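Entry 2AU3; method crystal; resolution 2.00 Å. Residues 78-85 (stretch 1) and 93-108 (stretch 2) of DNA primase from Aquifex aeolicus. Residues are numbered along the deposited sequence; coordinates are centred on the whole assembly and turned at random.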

# COMPACT_ATOMS: atom_id res chain seq x y z
N SER A 78 -24.02 -11.32 7.97
CA SER A 78 -23.43 -10.07 7.55
C SER A 78 -22.60 -9.46 8.69
O SER A 78 -22.81 -9.75 9.88
CB SER A 78 -24.51 -9.09 7.12
OG SER A 78 -25.11 -8.51 8.26
N TYR A 79 -21.68 -8.60 8.31
CA TYR A 79 -20.88 -7.88 9.29
C TYR A 79 -21.78 -7.27 10.38
O TYR A 79 -21.55 -7.47 11.59
CB TYR A 79 -20.04 -6.83 8.58
CG TYR A 79 -19.08 -6.13 9.48
CD1 TYR A 79 -17.78 -6.62 9.68
CD2 TYR A 79 -19.45 -4.97 10.15
CE1 TYR A 79 -16.88 -5.96 10.53
CE2 TYR A 79 -18.58 -4.32 11.01
CZ TYR A 79 -17.30 -4.81 11.19
OH TYR A 79 -16.45 -4.14 12.04
N PHE A 80 -22.81 -6.53 9.97
CA PHE A 80 -23.68 -5.85 10.93
C PHE A 80 -24.64 -6.76 11.70
O PHE A 80 -24.96 -6.49 12.88
CB PHE A 80 -24.42 -4.70 10.26
CG PHE A 80 -23.51 -3.57 9.84
CD1 PHE A 80 -22.74 -2.89 10.79
CD2 PHE A 80 -23.42 -3.18 8.51
CE1 PHE A 80 -21.89 -1.85 10.43
CE2 PHE A 80 -22.55 -2.14 8.13
CZ PHE A 80 -21.81 -1.47 9.10
N GLU A 81 -25.06 -7.86 11.07
CA GLU A 81 -25.67 -8.96 11.81
C GLU A 81 -24.75 -9.49 12.93
O GLU A 81 -25.19 -9.72 14.07
CB GLU A 81 -26.09 -10.10 10.86
CG GLU A 81 -27.37 -9.81 10.08
CD GLU A 81 -27.73 -10.91 9.07
OE1 GLU A 81 -26.84 -11.41 8.34
OE2 GLU A 81 -28.93 -11.26 8.98
N ALA A 82 -23.48 -9.71 12.61
CA ALA A 82 -22.49 -10.15 13.60
C ALA A 82 -22.30 -9.08 14.67
O ALA A 82 -22.16 -9.40 15.86
CB ALA A 82 -21.14 -10.45 12.93
N ALA A 83 -22.27 -7.83 14.24
CA ALA A 83 -22.20 -6.70 15.16
C ALA A 83 -23.35 -6.74 16.20
O ALA A 83 -23.12 -6.53 17.40
CB ALA A 83 -22.20 -5.41 14.41
N LEU A 84 -24.55 -7.05 15.74
CA LEU A 84 -25.72 -7.07 16.63
C LEU A 84 -25.62 -8.22 17.62
O LEU A 84 -25.97 -8.08 18.77
CB LEU A 84 -27.03 -7.20 15.83
CG LEU A 84 -28.37 -7.07 16.61
CD1 LEU A 84 -28.38 -5.89 17.58
CD2 LEU A 84 -29.55 -6.96 15.66
N GLU A 85 -25.13 -9.36 17.15
CA GLU A 85 -24.97 -10.51 18.01
C GLU A 85 -23.94 -10.23 19.12
O GLU A 85 -24.17 -10.58 20.29
CB GLU A 85 -24.58 -11.75 17.19
CG GLU A 85 -24.44 -13.03 18.01
CD GLU A 85 -25.76 -13.51 18.61
OE1 GLU A 85 -26.85 -13.03 18.19
OE2 GLU A 85 -25.69 -14.39 19.52
N LYS A 93 -25.54 -1.07 23.08
CA LYS A 93 -26.65 -0.80 22.20
C LYS A 93 -26.15 -0.79 20.74
O LYS A 93 -25.00 -0.44 20.48
CB LYS A 93 -27.33 0.52 22.60
CG LYS A 93 -27.28 1.66 21.58
CD LYS A 93 -26.71 2.94 22.19
CE LYS A 93 -27.80 3.96 22.55
NZ LYS A 93 -27.75 4.35 24.01
N LEU A 94 -27.00 -1.24 19.83
CA LEU A 94 -26.73 -1.10 18.40
C LEU A 94 -28.03 -1.17 17.60
O LEU A 94 -28.53 -2.25 17.32
CB LEU A 94 -25.73 -2.17 17.91
CG LEU A 94 -25.32 -2.14 16.43
CD1 LEU A 94 -24.22 -1.14 16.18
CD2 LEU A 94 -24.88 -3.52 16.02
N ASP A 95 -28.56 -0.01 17.23
CA ASP A 95 -29.73 0.06 16.37
C ASP A 95 -29.26 0.11 14.92
O ASP A 95 -28.57 1.05 14.53
CB ASP A 95 -30.62 1.27 16.70
CG ASP A 95 -29.94 2.26 17.66
OD1 ASP A 95 -28.96 2.90 17.24
OD2 ASP A 95 -30.32 2.45 18.84
N LEU A 96 -29.62 -0.92 14.15
CA LEU A 96 -29.12 -1.06 12.77
C LEU A 96 -29.61 0.06 11.85
O LEU A 96 -29.09 0.21 10.75
CB LEU A 96 -29.50 -2.42 12.17
CG LEU A 96 -29.23 -3.68 12.99
CD1 LEU A 96 -30.40 -4.64 12.82
CD2 LEU A 96 -27.91 -4.34 12.57
N GLU A 97 -30.60 0.82 12.33
CA GLU A 97 -31.14 1.96 11.59
C GLU A 97 -30.29 3.21 11.75
O GLU A 97 -30.34 4.11 10.91
CB GLU A 97 -32.58 2.25 12.05
CG GLU A 97 -33.65 1.39 11.38
CD GLU A 97 -33.30 0.99 9.96
OE1 GLU A 97 -33.41 1.84 9.04
OE2 GLU A 97 -32.92 -0.19 9.75
N LYS A 98 -29.51 3.26 12.82
CA LYS A 98 -28.62 4.39 13.06
C LYS A 98 -27.23 4.17 12.47
O LYS A 98 -26.36 5.05 12.59
CB LYS A 98 -28.50 4.66 14.56
CG LYS A 98 -29.55 5.61 15.15
CD LYS A 98 -29.08 6.16 16.50
CE LYS A 98 -30.23 6.77 17.31
NZ LYS A 98 -30.61 5.93 18.48
N ILE A 99 -26.99 3.01 11.86
CA ILE A 99 -25.70 2.76 11.22
C ILE A 99 -25.52 3.70 10.04
O ILE A 99 -26.27 3.65 9.08
CB ILE A 99 -25.56 1.29 10.72
CG1 ILE A 99 -25.95 0.26 11.79
CG2 ILE A 99 -24.13 1.04 10.21
CD1 ILE A 99 -25.04 0.21 12.98
N SER A 100 -24.52 4.57 10.13
CA SER A 100 -24.28 5.54 9.08
C SER A 100 -23.86 4.88 7.76
O SER A 100 -23.17 3.84 7.76
CB SER A 100 -23.21 6.53 9.52
OG SER A 100 -21.97 5.87 9.64
N LYS A 101 -24.26 5.49 6.64
CA LYS A 101 -23.81 5.06 5.32
C LYS A 101 -22.29 5.02 5.28
O LYS A 101 -21.68 4.09 4.75
CB LYS A 101 -24.32 6.02 4.25
CG LYS A 101 -23.80 5.75 2.85
CD LYS A 101 -24.94 5.79 1.83
CE LYS A 101 -24.90 7.06 1.03
NZ LYS A 101 -26.25 7.45 0.48
N ASP A 102 -21.71 6.06 5.85
CA ASP A 102 -20.29 6.22 6.00
C ASP A 102 -19.60 4.94 6.51
O ASP A 102 -18.67 4.44 5.88
CB ASP A 102 -20.06 7.38 6.96
CG ASP A 102 -18.62 7.78 7.05
OD1 ASP A 102 -17.90 7.63 6.04
OD2 ASP A 102 -18.14 8.29 8.08
N GLU A 103 -20.07 4.43 7.64
CA GLU A 103 -19.63 3.14 8.18
C GLU A 103 -19.83 1.98 7.17
O GLU A 103 -18.98 1.09 7.06
CB GLU A 103 -20.44 2.82 9.44
CG GLU A 103 -19.64 2.22 10.58
CD GLU A 103 -18.48 3.09 11.02
OE1 GLU A 103 -18.73 4.14 11.65
OE2 GLU A 103 -17.33 2.71 10.74
N LYS A 104 -20.95 2.00 6.46
CA LYS A 104 -21.29 0.93 5.53
C LYS A 104 -20.35 0.91 4.35
O LYS A 104 -20.03 -0.14 3.83
CB LYS A 104 -22.74 1.02 5.04
CG LYS A 104 -23.82 0.79 6.09
CD LYS A 104 -25.23 0.95 5.47
CE LYS A 104 -25.20 1.82 4.17
NZ LYS A 104 -26.53 2.13 3.53
N VAL A 105 -19.95 2.10 3.89
CA VAL A 105 -18.97 2.22 2.80
C VAL A 105 -17.69 1.40 3.11
O VAL A 105 -17.28 0.52 2.33
CB VAL A 105 -18.68 3.72 2.49
CG1 VAL A 105 -17.46 3.91 1.56
CG2 VAL A 105 -19.93 4.36 1.85
N TYR A 106 -17.12 1.62 4.29
CA TYR A 106 -15.89 0.92 4.67
C TYR A 106 -16.13 -0.57 4.81
O TYR A 106 -15.28 -1.37 4.44
CB TYR A 106 -15.32 1.50 5.98
CG TYR A 106 -14.71 2.87 5.78
CD1 TYR A 106 -13.43 3.02 5.21
CD2 TYR A 106 -15.42 4.02 6.11
CE1 TYR A 106 -12.86 4.28 5.00
CE2 TYR A 106 -14.88 5.30 5.88
CZ TYR A 106 -13.59 5.42 5.33
OH TYR A 106 -13.04 6.68 5.10
N VAL A 107 -17.30 -0.94 5.32
CA VAL A 107 -17.63 -2.34 5.45
C VAL A 107 -17.80 -2.96 4.07
O VAL A 107 -17.39 -4.10 3.87
CB VAL A 107 -18.86 -2.59 6.36
CG1 VAL A 107 -19.41 -4.01 6.20
CG2 VAL A 107 -18.50 -2.32 7.81
N ALA A 108 -18.36 -2.20 3.13
CA ALA A 108 -18.55 -2.69 1.76
C ALA A 108 -17.20 -2.87 1.06
O ALA A 108 -16.95 -3.88 0.41
CB ALA A 108 -19.43 -1.73 0.94

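The two stretches bury 475 Å², both sides summed, largely through apolar side-chain contacts, with no hydrogen bond between them. Helix 79-85 and helix 101-108 run at 115° to each other, their axes no closer than 12.2 Å; side chains, chiefly Phe80, Tyr79 and Val107, occupy the gap, and the loop ahead of the second helix packs along the flank of the first. The backbones come nearest where the CA atoms of Leu84 and Leu94 lie 6.3 Å apart.

Phe80 is the principal bump. Its ring reaches into a hollow lined by Ile99, Lys104 and Val107, and it gives up more surface to the contact than any other residue. Ile99 CG2 covers one ring face, 3.9 Å from the centroid of the Phe80 ring, a CH-pi contact that sets a methyl against the pi cloud. The aliphatic part of Lys104 adds to the wall, its CG 3.8 Å from Phe80 CE2, while the end of that side chain leads away. Val107 CG2 touches both aromatic rings: it lies 3.7 Å from Phe80 CZ and sits over a face of Tyr79, 4.0 Å from the centroid of the Tyr79 ring. One methyl thus serves both side chains.

Farther along the first helix, the shapes are reversed. The small side chain of Ala83 leaves room for Leu94, whose CD2 packs 3.7 Å from Ala83 CB and approaches the backbone to 3.6 Å at Leu84 N. Leu96 lies alongside, with its CD1 3.8 Å from Leu84 CD2 and its CD2 3.7 Å from Phe80 O.

Polar bonds are local. Ser78 OG and Ser100 OG cap their helices by accepting from Glu81 N (2.9 Å) and Glu103 N (3.1 Å), respectively. Between Leu94 and Ile99, a type I turn from Asp95 to Lys98 is closed by Lys98 N donating to Asp95 O at 2.9 Å.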